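Local coordinates for DUF1611 domain-containing protein (Anabaena variabilis, PDB 2OBN) that is of unknown function but probably binds a nucleotide through the P-loop of its C-terminal domain, which joins a Rossmann-like N-terminal domain, at residues Gly145-Leu150 against Met218-Gly223; Gly159-Ile164 against Leu237-Ser242; Ser184-Thr189 against His230-Gly235; Pro254-Leu259 against Asp344-Asn349; His261-Thr266 against Leu306-Leu311. The protein carries 2 engineered substitutions. One frame throughout, in Å; residues are numbered along the deposited sequence.

Contact 1: residues Gly145-Leu150 against Met218-Gly223; sequences GAARTL and MVMRYG
The guanidinium of R148 carries T149 OG1 over one face, 3.9 Å above the plane and offset toward the rim, and has the carbonyl carbon of G145 at its edge. R148 NH1 donates within its own plane to G145 O at 3.1 Å, from above the carbonyl plane; R148 N binds the same oxygen, so one residue grips it twice. The Y222 ring bears R221 CG on one face and makes a cation-pi interaction with K185. The side chains that meet are apolar, though two carbonyl oxygens lie against them. L150, its CG beside the backbone N (chi1 -63°), crosses V219 obliquely and sets CD1 3.5 Å from V219 CG1. A 3-10 turn ahead of strand 153-159, the strand leading to the P-loop, packs here on helix 208-222. The selenomethionine M220 bends at chi2 and chi3, so its SE comes 3.5 Å from A146 O and 3.9 Å from L150 CD2. G223 CA is 4.0 Å from L150 CD1, too near to admit a side chain. An alanine at L150 would lose CG and both methyls and would probably loosen the packing on V219, M220 and G223. A147 CB meets V219 CG1 at 3.8 Å, and E216 OE2 is hydrogen-bonded to A146 N.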
# COMPACT_ATOMS: atom_id res chain seq x y z
N GLY B 145 -5.38 -10.47 10.18
CA GLY B 145 -5.40 -10.01 11.57
C GLY B 145 -4.92 -11.06 12.59
O GLY B 145 -5.23 -10.95 13.78
N ALA B 146 -4.14 -12.05 12.12
CA ALA B 146 -3.65 -13.16 12.96
C ALA B 146 -2.75 -12.75 14.11
O ALA B 146 -2.62 -13.51 15.06
CB ALA B 146 -2.92 -14.19 12.11
N ALA B 147 -2.12 -11.58 14.00
CA ALA B 147 -1.23 -11.07 15.04
C ALA B 147 -1.95 -10.71 16.33
O ALA B 147 -1.33 -10.67 17.38
CB ALA B 147 -0.46 -9.87 14.52
N ARG B 148 -3.27 -10.46 16.26
CA ARG B 148 -4.06 -10.11 17.44
C ARG B 148 -4.05 -11.22 18.47
O ARG B 148 -4.36 -11.00 19.63
CB ARG B 148 -5.52 -9.85 17.04
CG ARG B 148 -6.32 -11.10 16.82
CD ARG B 148 -7.65 -10.82 16.16
NE ARG B 148 -8.47 -12.03 16.14
CZ ARG B 148 -8.28 -13.08 15.33
NH1 ARG B 148 -7.31 -13.11 14.42
NH2 ARG B 148 -9.11 -14.11 15.42
N THR B 149 -3.76 -12.43 17.98
CA THR B 149 -3.67 -13.67 18.75
C THR B 149 -2.38 -13.80 19.58
O THR B 149 -2.30 -14.66 20.47
CB THR B 149 -3.60 -14.83 17.73
OG1 THR B 149 -4.69 -14.74 16.81
CG2 THR B 149 -3.68 -16.12 18.38
N LEU B 150 -1.37 -12.98 19.28
CA LEU B 150 -0.07 -13.12 19.91
C LEU B 150 -0.05 -12.59 21.34
O LEU B 150 -0.75 -11.63 21.66
CB LEU B 150 1.02 -12.44 19.07
CG LEU B 150 1.28 -12.99 17.67
CD1 LEU B 150 2.12 -11.97 16.90
CD2 LEU B 150 1.96 -14.33 17.69
N MSE B 218 6.04 -11.27 9.27
CA MSE B 218 7.21 -11.00 10.11
C MSE B 218 6.84 -11.04 11.58
O MSE B 218 7.55 -11.62 12.41
CB MSE B 218 7.82 -9.64 9.75
CG MSE B 218 9.07 -9.27 10.53
SE MSE B 218 9.84 -7.58 9.93
CE MSE B 218 8.23 -6.58 10.10
N VAL B 219 5.72 -10.40 11.91
CA VAL B 219 5.21 -10.33 13.28
C VAL B 219 4.84 -11.72 13.82
O VAL B 219 5.07 -12.02 14.99
CB VAL B 219 4.02 -9.36 13.37
CG1 VAL B 219 3.27 -9.50 14.67
CG2 VAL B 219 4.51 -7.89 13.14
N MSE B 220 4.27 -12.58 12.98
CA MSE B 220 3.95 -13.95 13.42
C MSE B 220 5.21 -14.81 13.59
O MSE B 220 5.20 -15.77 14.35
CB MSE B 220 3.00 -14.63 12.45
CG MSE B 220 1.63 -14.00 12.34
SE MSE B 220 0.65 -14.08 13.98
CE MSE B 220 0.28 -15.96 14.05
N ARG B 221 6.27 -14.47 12.88
CA ARG B 221 7.53 -15.21 12.92
C ARG B 221 8.25 -15.12 14.26
O ARG B 221 8.88 -16.08 14.69
CB ARG B 221 8.43 -14.77 11.74
CG ARG B 221 9.81 -15.40 11.67
CD ARG B 221 10.29 -15.61 10.22
NE ARG B 221 9.97 -14.51 9.32
N TYR B 222 8.14 -13.98 14.95
CA TYR B 222 8.83 -13.77 16.23
C TYR B 222 7.93 -13.59 17.45
O TYR B 222 8.38 -13.80 18.56
CB TYR B 222 9.75 -12.53 16.12
CG TYR B 222 10.73 -12.64 14.97
CD1 TYR B 222 11.87 -13.44 15.07
CD2 TYR B 222 10.50 -11.95 13.78
CE1 TYR B 222 12.76 -13.56 13.99
CE2 TYR B 222 11.38 -12.05 12.71
CZ TYR B 222 12.51 -12.86 12.81
OH TYR B 222 13.36 -12.94 11.75
N GLY B 223 6.67 -13.25 17.22
CA GLY B 223 5.70 -12.93 18.29
C GLY B 223 5.53 -13.84 19.48
O GLY B 223 5.28 -13.37 20.59

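Contact 2: residues Gly159-Ile164 against Leu237-Ser242; sequences GTDMAI and LLHPGS. With PO4 (phosphate ion), chain G.
M162, a selenomethionine, brings SE obliquely to the H239 ring, 3.5 Å from H239 CD2, in a sulfur-aromatic type of contact. It belongs to the P-loop, the turn between strand 153-159 and helix 166-179 that wraps phosphate in P-loop NTPases. D161 OD1 reaches the edge of the same ring, 3.8 Å from H239 CD2, with carboxylate and imidazole planes 46° apart. Further along, L238 CD1 lies 3.3 Å from T160 O and also touches T160 CB. A second shell fixes these groups. M162 N donates to D161 OD1 at 2.8 Å from above the carboxylate plane, while D161 OD2 is bound by Q265 and the backbone of G269, and T160 OG1 pairs with H261 ND1. H239 ND1 accepts a hydrogen bond from G241 N, exactly in the ring plane and inside the type I turn H239-S242, and H239 NE2 meets N270 OD1; the imidazole is thereby held at two corners, consistent with a neutral ring. The bound phosphate, probably from the crystallisation liquor, is held by A163 and I164 and, just after them, by G165 N, K166 NZ and M167 N: A163 N gives only a weak bond, but I164 N reaches PO4 O4 at 3.0 Å with an N-H...O angle of 156°.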
# COMPACT_ATOMS: atom_id res chain seq x y z
N GLY B 159 3.94 8.49 12.88
CA GLY B 159 4.45 9.86 12.86
C GLY B 159 3.62 10.94 12.20
O GLY B 159 2.71 10.67 11.41
N THR B 160 3.96 12.19 12.54
CA THR B 160 3.30 13.37 11.94
C THR B 160 3.90 13.70 10.57
O THR B 160 3.37 14.55 9.86
CB THR B 160 3.38 14.61 12.84
OG1 THR B 160 4.75 14.89 13.16
CG2 THR B 160 2.68 14.39 14.10
N ASP B 161 5.00 13.02 10.20
CA ASP B 161 5.66 13.19 8.91
C ASP B 161 6.67 12.04 8.80
O ASP B 161 6.78 11.19 9.69
CB ASP B 161 6.35 14.58 8.82
CG ASP B 161 6.74 14.99 7.39
OD1 ASP B 161 6.47 14.26 6.41
OD2 ASP B 161 7.35 16.09 7.24
N MSE B 162 7.37 11.99 7.68
CA MSE B 162 8.42 11.02 7.43
C MSE B 162 9.77 11.61 7.78
O MSE B 162 9.93 12.84 7.80
CB MSE B 162 8.40 10.65 5.96
CG MSE B 162 7.19 9.79 5.65
SE MSE B 162 6.81 9.59 3.82
CE MSE B 162 8.59 9.09 3.20
N ALA B 163 10.74 10.72 8.04
CA ALA B 163 12.10 11.09 8.38
C ALA B 163 12.16 11.98 9.61
O ALA B 163 12.77 13.03 9.55
CB ALA B 163 12.81 11.76 7.19
N ILE B 164 11.51 11.57 10.70
CA ILE B 164 11.48 12.35 11.95
C ILE B 164 12.01 11.63 13.18
O ILE B 164 12.04 12.20 14.28
CB ILE B 164 10.08 12.91 12.26
CG1 ILE B 164 9.05 11.79 12.39
CG2 ILE B 164 9.66 13.94 11.17
CD1 ILE B 164 7.69 12.27 12.80
N LEU B 237 0.06 9.36 8.09
CA LEU B 237 -1.29 9.59 7.59
C LEU B 237 -1.51 11.07 7.23
O LEU B 237 -2.59 11.41 6.77
CB LEU B 237 -2.33 9.13 8.62
CG LEU B 237 -2.39 7.63 8.92
CD1 LEU B 237 -3.41 7.38 10.01
CD2 LEU B 237 -2.72 6.82 7.69
N LEU B 238 -0.51 11.92 7.48
CA LEU B 238 -0.56 13.35 7.19
C LEU B 238 0.18 13.69 5.90
O LEU B 238 0.05 14.79 5.38
CB LEU B 238 0.05 14.15 8.34
CG LEU B 238 -0.47 13.86 9.75
CD1 LEU B 238 0.17 14.80 10.74
CD2 LEU B 238 -1.99 13.98 9.79
N HIS B 239 0.96 12.73 5.39
CA HIS B 239 1.70 12.91 4.16
C HIS B 239 0.79 12.49 3.00
O HIS B 239 0.27 11.37 3.01
CB HIS B 239 2.95 12.05 4.22
CG HIS B 239 3.91 12.31 3.12
ND1 HIS B 239 3.58 12.16 1.79
CD2 HIS B 239 5.22 12.67 3.14
CE1 HIS B 239 4.63 12.43 1.04
NE2 HIS B 239 5.64 12.74 1.84
N PRO B 240 0.59 13.39 1.99
CA PRO B 240 -0.32 13.12 0.86
C PRO B 240 0.04 11.96 -0.09
O PRO B 240 -0.80 11.55 -0.90
CB PRO B 240 -0.30 14.44 0.08
CG PRO B 240 0.98 15.06 0.43
CD PRO B 240 1.25 14.70 1.84
N GLY B 241 1.26 11.47 -0.02
CA GLY B 241 1.70 10.38 -0.90
C GLY B 241 2.02 9.07 -0.20
O GLY B 241 2.37 8.09 -0.87
N SER B 242 1.84 9.03 1.12
CA SER B 242 2.16 7.88 1.94
C SER B 242 1.00 6.92 2.16
O SER B 242 -0.15 7.33 2.38
CB SER B 242 2.65 8.37 3.30
OG SER B 242 3.00 7.27 4.12
P PO4 G . 11.97 7.91 10.27
O1 PO4 G . 11.87 7.85 8.76
O2 PO4 G . 12.01 6.50 10.82
O3 PO4 G . 13.25 8.57 10.68
O4 PO4 G . 10.82 8.65 10.88

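Contact 3: residues Ser184-Thr189 against His230-Gly235; sequences SKFLAT and HIEGQG
T189 OG1 is gripped by two bonds: it donates to E232 O at 2.6 Å, from above the carbonyl plane, and accepts a hydrogen bond from Q234 NE2 at 2.9 Å, nearly in the plane of that amide. Its chi1 of 60° puts OG1 in the crowded position between backbone N and carbonyl carbon, and T189 CG2 beside I231 CG2. The E232 chain is extended, OE1 taking T189 N at 2.9 Å from above the carboxylate plane. A valine at T189 would lose the hydroxyl that E232 O and Q234 NE2 share, and would probably loosen the link between the two loops. Before this point the segments run as parallel strands of the P-loop domain's sheet, 184-187 at its edge and 228-231 beside it. H230 N donates to K185 O at 2.9 Å, almost along the C=O axis, followed by L187 N to H230 O and E232 N to L187 O. F186 and H230 share one face, under helix 166-179; L187 and I231 occupy the other. F186 CZ meets E232 CB obliquely at 3.9 Å. The side chain of E232, just past its strand, lies about 5 Å from the bound phosphate and recalls a Walker B acid. H230 NE2 gives S184 OG only a weak bond (118°), that hydroxyl also being bonded to H174 ND1.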
# COMPACT_ATOMS: atom_id res chain seq x y z
N SER B 184 13.00 -8.56 24.27
CA SER B 184 12.57 -7.55 23.29
C SER B 184 13.14 -7.80 21.90
O SER B 184 14.28 -8.26 21.76
CB SER B 184 13.04 -6.17 23.79
OG SER B 184 12.63 -5.11 22.93
N LYS B 185 12.32 -7.54 20.88
CA LYS B 185 12.77 -7.65 19.50
C LYS B 185 12.35 -6.43 18.67
O LYS B 185 11.20 -6.00 18.73
CB LYS B 185 12.23 -8.89 18.80
CG LYS B 185 13.19 -9.29 17.67
CD LYS B 185 12.62 -10.18 16.63
CE LYS B 185 13.74 -10.80 15.78
NZ LYS B 185 14.88 -9.91 15.42
N PHE B 186 13.30 -5.91 17.89
CA PHE B 186 13.07 -4.81 16.97
C PHE B 186 12.81 -5.43 15.59
O PHE B 186 13.53 -6.34 15.19
CB PHE B 186 14.29 -3.88 16.93
CG PHE B 186 14.26 -2.90 15.78
CD1 PHE B 186 13.51 -1.75 15.86
CD2 PHE B 186 14.98 -3.16 14.61
CE1 PHE B 186 13.45 -0.86 14.78
CE2 PHE B 186 14.94 -2.28 13.55
CZ PHE B 186 14.17 -1.12 13.63
N LEU B 187 11.79 -4.94 14.88
CA LEU B 187 11.42 -5.44 13.53
C LEU B 187 11.52 -4.33 12.50
O LEU B 187 10.86 -3.31 12.62
CB LEU B 187 10.01 -6.02 13.54
CG LEU B 187 9.85 -7.26 14.41
CD1 LEU B 187 8.40 -7.69 14.42
CD2 LEU B 187 10.74 -8.38 13.93
N ALA B 188 12.36 -4.55 11.50
CA ALA B 188 12.63 -3.57 10.46
C ALA B 188 11.58 -3.62 9.37
O ALA B 188 11.18 -4.70 8.96
CB ALA B 188 14.02 -3.80 9.86
N THR B 189 11.18 -2.44 8.89
CA THR B 189 10.14 -2.30 7.89
C THR B 189 10.54 -1.37 6.69
O THR B 189 9.69 -1.04 5.85
CB THR B 189 8.90 -1.72 8.54
OG1 THR B 189 9.22 -0.45 9.11
CG2 THR B 189 8.39 -2.65 9.64
N HIS B 230 8.83 -4.38 18.76
CA HIS B 230 8.90 -2.97 18.39
C HIS B 230 8.92 -2.87 16.86
O HIS B 230 9.97 -3.06 16.24
CB HIS B 230 10.16 -2.31 18.96
CG HIS B 230 10.31 -2.50 20.43
ND1 HIS B 230 9.85 -1.58 21.35
CD2 HIS B 230 10.84 -3.52 21.15
CE1 HIS B 230 10.10 -2.03 22.57
NE2 HIS B 230 10.70 -3.21 22.48
N ILE B 231 7.77 -2.59 16.26
CA ILE B 231 7.68 -2.49 14.81
C ILE B 231 8.08 -1.07 14.33
O ILE B 231 7.46 -0.06 14.72
CB ILE B 231 6.28 -2.87 14.29
CG1 ILE B 231 5.86 -4.29 14.73
CG2 ILE B 231 6.24 -2.79 12.75
CD1 ILE B 231 5.12 -4.40 16.04
N GLU B 232 9.12 -1.01 13.50
CA GLU B 232 9.58 0.24 12.91
C GLU B 232 8.45 0.89 12.11
O GLU B 232 7.84 0.25 11.26
CB GLU B 232 10.78 -0.00 11.98
CG GLU B 232 11.25 1.25 11.23
CD GLU B 232 12.39 1.00 10.26
OE1 GLU B 232 12.70 -0.17 9.98
OE2 GLU B 232 12.94 2.00 9.73
N GLY B 233 8.17 2.15 12.39
CA GLY B 233 7.17 2.88 11.64
C GLY B 233 7.67 3.36 10.29
O GLY B 233 8.90 3.45 10.05
N GLN B 234 6.72 3.64 9.40
CA GLN B 234 6.99 4.17 8.07
C GLN B 234 5.83 5.07 7.66
O GLN B 234 4.67 4.82 8.00
CB GLN B 234 7.15 3.07 7.02
CG GLN B 234 8.19 2.00 7.29
CD GLN B 234 9.62 2.48 7.19
OE1 GLN B 234 9.90 3.57 6.67
NE2 GLN B 234 10.55 1.64 7.65
N GLY B 235 6.15 6.13 6.92
CA GLY B 235 5.15 7.04 6.41
C GLY B 235 4.47 7.90 7.43
O GLY B 235 4.96 8.11 8.53

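Contact 4: residues Pro254-Leu259 against Asp344-Asn349; sequences PTQLVL and DAVMQN
Q256 spreads its amide against N349 and V346, bent at chi2 (76°) after a CG that lies beside the backbone N. Tip to tip, Q256 NE2 donates to N349 OD1 at 2.6 Å; the oxygen uses an in-plane lone pair, the N-H...O angle is 159°, and the two amide planes stand 75° apart. N349 also lays CB 3.8 Å from Q256 CG. The other end of the glutamine amide is fixed as well: T255 OG1 donates to Q256 OE1 at 2.6 Å, from above the carbonyl plane, which settles which way round the amide sits. Q256 OE1 also lies 3.9 Å from V346 CG1; the apolar part is V258 CG2 on V346 CG2 at 4.2 Å. This is helix-on-sheet packing in the P-loop domain, the C-terminal helix 340-347 lying over the parallel sheet at strand 256-262. V346 touches the flanking strands too, at V155 and V302, so a single valine spans three strands. Past the helix the chain ends at N349, whose backbone N makes a weak bond to V346 O and whose terminal OXT forms a salt bridge with R153. T255 OG1 is itself bonded to R154 N, linking the start of strand 256-262 to strand 153-159.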
# COMPACT_ATOMS: atom_id res chain seq x y z
N PRO B 254 -1.32 -3.70 16.40
CA PRO B 254 -0.57 -3.21 17.56
C PRO B 254 -1.38 -3.12 18.84
O PRO B 254 -2.59 -2.87 18.81
CB PRO B 254 -0.12 -1.80 17.11
CG PRO B 254 -1.04 -1.40 15.98
CD PRO B 254 -1.48 -2.68 15.34
N THR B 255 -0.70 -3.32 19.97
CA THR B 255 -1.32 -3.18 21.30
C THR B 255 -1.19 -1.72 21.79
O THR B 255 -2.06 -1.23 22.51
CB THR B 255 -0.73 -4.19 22.30
OG1 THR B 255 0.70 -4.08 22.31
CG2 THR B 255 -1.10 -5.60 21.90
N GLN B 256 -0.11 -1.05 21.41
CA GLN B 256 0.11 0.37 21.74
C GLN B 256 0.79 1.09 20.58
O GLN B 256 1.54 0.48 19.80
CB GLN B 256 1.01 0.56 22.98
CG GLN B 256 0.49 0.02 24.32
CD GLN B 256 0.60 -1.49 24.46
OE1 GLN B 256 1.44 -2.13 23.83
NE2 GLN B 256 -0.27 -2.07 25.28
N LEU B 257 0.52 2.39 20.47
CA LEU B 257 1.14 3.24 19.48
C LEU B 257 1.94 4.31 20.21
O LEU B 257 1.55 4.73 21.30
CB LEU B 257 0.08 3.93 18.61
CG LEU B 257 -0.85 3.02 17.79
CD1 LEU B 257 -1.96 3.83 17.13
CD2 LEU B 257 -0.09 2.20 16.76
N VAL B 258 3.06 4.72 19.62
CA VAL B 258 3.86 5.84 20.11
C VAL B 258 3.94 6.82 18.94
O VAL B 258 4.37 6.45 17.84
CB VAL B 258 5.27 5.40 20.56
CG1 VAL B 258 6.14 6.61 20.90
CG2 VAL B 258 5.17 4.46 21.76
N LEU B 259 3.45 8.03 19.16
CA LEU B 259 3.43 9.04 18.12
C LEU B 259 4.72 9.86 18.13
O LEU B 259 5.07 10.44 19.14
CB LEU B 259 2.20 9.96 18.29
CG LEU B 259 2.01 11.12 17.30
CD1 LEU B 259 1.97 10.63 15.86
CD2 LEU B 259 0.75 11.91 17.62
N ASP B 344 7.52 2.95 30.09
CA ASP B 344 6.56 2.83 31.19
C ASP B 344 5.13 3.02 30.67
O ASP B 344 4.23 2.28 31.06
CB ASP B 344 6.84 3.86 32.28
CG ASP B 344 8.14 3.59 33.03
OD1 ASP B 344 8.64 2.46 32.94
OD2 ASP B 344 8.65 4.49 33.74
N ALA B 345 4.92 4.01 29.78
CA ALA B 345 3.59 4.27 29.22
C ALA B 345 3.08 3.07 28.42
O ALA B 345 1.89 2.75 28.47
CB ALA B 345 3.62 5.52 28.35
N VAL B 346 3.98 2.43 27.68
CA VAL B 346 3.65 1.21 26.94
C VAL B 346 3.29 0.07 27.91
O VAL B 346 2.27 -0.63 27.73
CB VAL B 346 4.86 0.72 26.09
CG1 VAL B 346 4.66 -0.73 25.61
CG2 VAL B 346 5.12 1.64 24.91
N MSE B 347 4.14 -0.10 28.93
CA MSE B 347 4.01 -1.20 29.87
C MSE B 347 2.87 -1.12 30.86
O MSE B 347 2.47 -2.14 31.41
CB MSE B 347 5.33 -1.42 30.61
CG MSE B 347 6.44 -1.95 29.72
SE MSE B 347 5.89 -3.59 28.82
CE MSE B 347 7.48 -3.92 27.82
N GLN B 348 2.33 0.07 31.11
CA GLN B 348 1.21 0.14 32.04
C GLN B 348 -0.08 0.47 31.32
O GLN B 348 -1.01 1.04 31.89
CB GLN B 348 1.51 1.05 33.23
CG GLN B 348 1.74 2.50 32.94
CD GLN B 348 2.63 3.09 34.01
OE1 GLN B 348 3.63 3.75 33.70
NE2 GLN B 348 2.32 2.80 35.27
N ASN B 349 -0.12 0.11 30.05
CA ASN B 349 -1.33 0.19 29.27
C ASN B 349 -2.02 -1.14 29.55
O ASN B 349 -2.97 -1.24 30.34
CB ASN B 349 -1.05 0.33 27.78
CG ASN B 349 -2.30 0.11 26.95
OD1 ASN B 349 -2.39 -0.86 26.19
ND2 ASN B 349 -3.29 0.97 27.14
OXT ASN B 349 -1.58 -2.16 28.99

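Contact 5: residues His261-Thr266 against Leu306-Leu311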
# COMPACT_ATOMS: atom_id res chain seq x y z
N HIS B 261 6.97 13.08 16.63
CA HIS B 261 6.74 14.39 16.07
C HIS B 261 7.92 15.32 16.29
O HIS B 261 8.53 15.30 17.35
CB HIS B 261 5.47 14.97 16.67
CG HIS B 261 5.23 16.41 16.34
ND1 HIS B 261 4.83 16.85 15.10
CD2 HIS B 261 5.28 17.52 17.13
CE1 HIS B 261 4.66 18.16 15.12
NE2 HIS B 261 4.94 18.59 16.34
N ARG B 262 8.27 16.11 15.28
CA ARG B 262 9.35 17.09 15.40
C ARG B 262 8.76 18.37 15.97
O ARG B 262 7.87 18.97 15.37
CB ARG B 262 10.05 17.36 14.07
CG ARG B 262 11.11 18.46 14.18
CD ARG B 262 11.83 18.72 12.87
NE ARG B 262 12.67 17.59 12.47
CZ ARG B 262 12.47 16.79 11.42
NH1 ARG B 262 11.48 16.96 10.55
NH2 ARG B 262 13.34 15.80 11.22
N ALA B 263 9.27 18.78 17.13
CA ALA B 263 8.82 19.98 17.80
C ALA B 263 8.86 21.19 16.86
O ALA B 263 9.87 21.44 16.20
CB ALA B 263 9.68 20.25 19.05
N GLY B 264 7.73 21.89 16.78
CA GLY B 264 7.62 23.11 15.98
C GLY B 264 7.21 22.93 14.53
O GLY B 264 6.90 23.91 13.86
N GLN B 265 7.21 21.70 14.01
CA GLN B 265 6.85 21.51 12.62
C GLN B 265 5.34 21.66 12.44
O GLN B 265 4.57 21.02 13.16
CB GLN B 265 7.30 20.14 12.12
CG GLN B 265 7.24 20.02 10.62
CD GLN B 265 7.67 18.68 10.14
OE1 GLN B 265 8.43 17.99 10.82
NE2 GLN B 265 7.20 18.28 8.96
N THR B 266 4.94 22.50 11.49
CA THR B 266 3.53 22.78 11.24
C THR B 266 3.02 22.30 9.88
O THR B 266 1.82 22.28 9.64
CB THR B 266 3.23 24.29 11.41
OG1 THR B 266 4.00 25.05 10.46
CG2 THR B 266 3.58 24.74 12.82
N LEU B 306 8.98 13.22 21.14
CA LEU B 306 9.22 14.52 20.56
C LEU B 306 10.66 14.68 20.06
O LEU B 306 11.60 14.57 20.85
CB LEU B 306 8.89 15.60 21.60
CG LEU B 306 8.68 17.03 21.13
CD1 LEU B 306 7.47 17.17 20.20
CD2 LEU B 306 8.52 17.93 22.36
N ASN B 307 10.83 14.92 18.76
CA ASN B 307 12.16 15.15 18.20
C ASN B 307 12.47 16.63 18.40
O ASN B 307 11.85 17.50 17.76
CB ASN B 307 12.19 14.70 16.72
CG ASN B 307 13.56 14.90 16.05
OD1 ASN B 307 14.40 15.64 16.54
ND2 ASN B 307 13.76 14.25 14.91
N THR B 308 13.40 16.90 19.32
CA THR B 308 13.82 18.25 19.68
C THR B 308 15.28 18.53 19.32
O THR B 308 15.83 19.52 19.77
CB THR B 308 13.72 18.47 21.21
OG1 THR B 308 14.69 17.64 21.88
CG2 THR B 308 12.31 18.17 21.75
N ALA B 309 15.89 17.70 18.47
CA ALA B 309 17.32 17.82 18.16
C ALA B 309 17.80 19.20 17.73
O ALA B 309 18.94 19.60 18.00
CB ALA B 309 17.72 16.77 17.11
N HIS B 310 16.92 19.94 17.06
CA HIS B 310 17.22 21.28 16.59
C HIS B 310 17.20 22.37 17.68
O HIS B 310 17.56 23.52 17.41
CB HIS B 310 16.24 21.64 15.46
CG HIS B 310 14.80 21.64 15.89
ND1 HIS B 310 14.09 20.48 16.14
CD2 HIS B 310 13.92 22.66 16.07
CE1 HIS B 310 12.85 20.78 16.48
NE2 HIS B 310 12.72 22.09 16.43
N LEU B 311 16.76 22.02 18.88
CA LEU B 311 16.59 22.97 19.98
C LEU B 311 17.69 22.86 21.03
O LEU B 311 18.35 21.84 21.12
CB LEU B 311 15.26 22.70 20.69
CG LEU B 311 14.00 22.84 19.84
CD1 LEU B 311 12.78 22.41 20.63
CD2 LEU B 311 13.86 24.28 19.33
O HOH W 1 14.56 18.14 15.02
O HOH W 2 15.91 14.87 12.97
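Strand ends 261-262 and 306-307 run parallel, H261 paired with L306 and R262 with N307. N307 N donates to H261 O at 2.7 Å and A263 N to N307 O at 2.9 Å, each from above the carbonyl plane, with CA-H...O contacts between. Both segments then turn: R262-Q265 is a type II turn whose G264 has a positive phi, and T308-L311 is type I. N307 OD1 accepts a hydrogen bond from A309 N at 3.2 Å, an Asx turn. R262 and N307 lie side by side, their planes 57° apart, bridged by two waters in the guanidinium plane. Water 1 joins R262 NE, N307 OD1 and H310 ND1; the second joins R262 NH2 to N307 ND2. The H310 ring crosses the arginine chain, CE1 3.7 Å from R262 CG. On the opposite face L306 CD1 meets the imidazole edge 3.8 Å from H261 CD2. A263 CB fits against L306 CG at 4.0 Å and L311 CD1 at 4.1 Å. R262 NH2 also bonds to A163 O in the P-loop, and N307 ND2 to I164 O. The contact pairs the two strands of a beta-alpha-beta unit whose crossover is helix 279-291; L306 packs under helix 313-327 and bonds through its backbone to T332 of the next strand.

All five contacts lie in the C-terminal, P-loop domain, and contacts 3, 4 and 5 reach one parallel sheet. Contact 2 holds the phosphate-binding loop and touches contact 5 directly, I164 O lying 2.7 Å from N307 ND2. M162 CG also packs 3.5 Å from G235 CA of contact 3, whose E232 approaches the same phosphate. Contact 1 lies far from this pocket, its centre about 25 Å from that of contact 2, yet meets contact 3 where M218 SE is 3.3 Å from A188 O. Contacts 4 and 5 use opposite ends of strand 256-262, their centres about 21 Å apart. Contacts 1 and 2 both touch the second subunit.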